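Local coordinates for protein pilin (Streptococcus pyogenes serotype M1, PDB 3GLE) that builds the shaft of the bacterial pilus from stacked subunits joined by intermolecular isopeptide bonds, serving adhesion to host cells, bacterial aggregation and biofilm formation, at residues T160-K165 and I230-L235. The protein carries 2 engineered substitutions. Sequence-based numbering, arbitrary orientation.
Sequences TTLTVK and IKVTNL
Leu162 O accepts a hydrogen bond from Val232 N at 2.8 Å, the donor tilted 19° from the carbonyl plane, and also receives the CA-H of Lys231, whose CA lies 3.3 Å from that O. Leu162 N donates a longer bond, 3.2 Å, to Val232 O, met in the carbonyl plane on a lone pair. Val164 and Ile230 form a second reciprocal pair, and Thr160 N reaches Leu235 O at 2.9 Å. Between Leu162 and Thr160 the pairing slips by one residue: a beta bulge, where the chain turns a corner at Thr233 and Asn234. There a water donates to both Thr160 O and Thr233 O, linking the two segments.

On the buried face, branched aliphatic side chains have no polar group to satisfy: Leu162 CB packs 3.9 Å from Leu235 CD2, Val164 CB meets Ile230 CG1, and Leu183 touches Leu162 and Val232. On the other, partly exposed face Lys231, extended with CG anti to the backbone N (chi1 -180°), runs its methylenes past Thr163 OG1. At the bulge its CE comes within 3.6 Å of Thr161 CG2, while Thr161 OG1 is hydrogen-bonded to Asp283 OD1. Segment 160-165, part of strand 151-169, runs between strands 229-236 and 284-291 in the mixed sheet of an all-beta pilin domain, Val164 lying about 8 Å, side chain to side chain, from Glu245, which promotes isopeptide formation.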
loop_
_atom_site.group_PDB
_atom_site.type_symbol
_atom_site.label_atom_id
_atom_site.label_comp_id
_atom_site.label_asym_id
_atom_site.label_seq_id
_atom_site.Cartn_x
_atom_site.Cartn_y
_atom_site.Cartn_z
ATOM N N THR A 160 -4.857 7.519 1.847
ATOM C CA THR A 160 -5.198 8.923 1.879
ATOM C C THR A 160 -6.699 9.043 2.110
ATOM O O THR A 160 -7.376 8.043 2.395
ATOM C CB THR A 160 -4.725 9.598 0.575
ATOM O OG1 THR A 160 -4.819 11.016 0.689
ATOM C CG2 THR A 160 -5.530 9.094 -0.672
ATOM N N THR A 161 -7.207 10.267 2.041
ATOM C CA THR A 161 -8.609 10.513 2.238
ATOM C C THR A 161 -9.071 11.504 1.187
ATOM O O THR A 161 -8.277 12.334 0.718
ATOM C CB THR A 161 -8.895 11.156 3.622
ATOM O OG1 THR A 161 -8.264 12.440 3.695
ATOM C CG2 THR A 161 -8.395 10.288 4.783
ATOM N N LEU A 162 -10.370 11.461 0.885
ATOM C CA LEU A 162 -11.015 12.424 -0.019
ATOM C C LEU A 162 -12.209 13.020 0.724
ATOM O O LEU A 162 -13.112 12.299 1.118
ATOM C CB LEU A 162 -11.512 11.722 -1.287
ATOM C CG LEU A 162 -12.520 12.423 -2.205
ATOM C CD1 LEU A 162 -12.005 13.755 -2.705
ATOM C CD2 LEU A 162 -12.899 11.509 -3.403
ATOM N N THR A 163 -12.193 14.328 0.927
ATOM C CA THR A 163 -13.331 15.031 1.513
ATOM C C THR A 163 -14.072 15.784 0.408
ATOM O O THR A 163 -13.443 16.466 -0.437
ATOM C CB THR A 163 -12.857 15.986 2.586
ATOM O OG1 THR A 163 -12.165 15.240 3.595
ATOM C CG2 THR A 163 -14.024 16.753 3.241
ATOM N N VAL A 164 -15.400 15.624 0.370
ATOM C CA VAL A 164 -16.209 16.400 -0.558
ATOM C C VAL A 164 -17.143 17.300 0.256
ATOM O O VAL A 164 -17.903 16.804 1.117
ATOM C CB VAL A 164 -16.982 15.478 -1.548
ATOM C CG1 VAL A 164 -17.879 16.311 -2.474
ATOM C CG2 VAL A 164 -15.998 14.619 -2.364
ATOM N N LYS A 165 -17.070 18.610 -0.001
ATOM C CA LYS A 165 -17.859 19.625 0.743
ATOM C C LYS A 165 -18.789 20.414 -0.161
ATOM O O LYS A 165 -18.511 20.630 -1.347
ATOM C CB LYS A 165 -16.961 20.645 1.448
ATOM C CG LYS A 165 -15.891 20.053 2.326
ATOM C CD LYS A 165 -15.294 21.107 3.290
ATOM C CE LYS A 165 -14.202 20.450 4.156
ATOM N NZ LYS A 165 -13.619 21.362 5.178
ATOM N N ILE A 230 -18.842 14.665 2.888
ATOM C CA ILE A 230 -18.441 13.275 3.075
ATOM C C ILE A 230 -16.931 13.150 3.079
ATOM O O ILE A 230 -16.210 13.969 2.464
ATOM C CB ILE A 230 -19.022 12.272 2.025
ATOM C CG1 ILE A 230 -18.604 12.629 0.587
ATOM C CG2 ILE A 230 -20.529 12.122 2.200
ATOM C CD1 ILE A 230 -18.684 11.398 -0.424
ATOM N N LYS A 231 -16.447 12.109 3.739
ATOM C CA LYS A 231 -15.018 11.831 3.752
ATOM C C LYS A 231 -14.779 10.345 3.512
ATOM O O LYS A 231 -15.199 9.504 4.319
ATOM C CB LYS A 231 -14.391 12.240 5.098
ATOM C CG LYS A 231 -12.853 11.975 5.178
ATOM C CD LYS A 231 -12.308 12.463 6.515
ATOM C CE LYS A 231 -10.794 12.353 6.580
ATOM N NZ LYS A 231 -10.323 12.453 8.002
ATOM N N VAL A 232 -14.105 10.035 2.403
ATOM C CA VAL A 232 -13.606 8.678 2.144
ATOM C C VAL A 232 -12.359 8.482 3.022
ATOM O O VAL A 232 -11.320 9.048 2.747
ATOM C CB VAL A 232 -13.277 8.479 0.661
ATOM C CG1 VAL A 232 -12.997 6.990 0.330
ATOM C CG2 VAL A 232 -14.390 9.025 -0.239
ATOM N N THR A 233 -12.467 7.713 4.098
ATOM C CA THR A 233 -11.406 7.702 5.110
ATOM C C THR A 233 -10.250 6.735 4.813
ATOM O O THR A 233 -9.212 6.818 5.479
ATOM C CB THR A 233 -11.931 7.319 6.495
ATOM O OG1 THR A 233 -12.582 6.050 6.404
ATOM C CG2 THR A 233 -12.899 8.386 7.076
ATOM N N ASN A 234 -10.436 5.802 3.872
ATOM C CA ASN A 234 -9.340 4.899 3.474
ATOM C C ASN A 234 -9.182 4.725 1.962
ATOM O O ASN A 234 -9.059 3.618 1.460
ATOM C CB ASN A 234 -9.453 3.535 4.162
ATOM C CG ASN A 234 -10.778 2.796 3.850
ATOM O OD1 ASN A 234 -11.700 3.346 3.242
ATOM N ND2 ASN A 234 -10.873 1.548 4.305
ATOM N N LEU A 235 -9.178 5.837 1.247
ATOM C CA LEU A 235 -8.949 5.825 -0.181
ATOM C C LEU A 235 -7.505 5.352 -0.450
ATOM O O LEU A 235 -6.562 5.914 0.121
ATOM C CB LEU A 235 -9.153 7.233 -0.731
ATOM C CG LEU A 235 -9.088 7.359 -2.258
ATOM C CD1 LEU A 235 -10.112 6.419 -2.918
ATOM C CD2 LEU A 235 -9.338 8.769 -2.641
HETATM O O HOH W 1 -6.138 6.775 4.800
#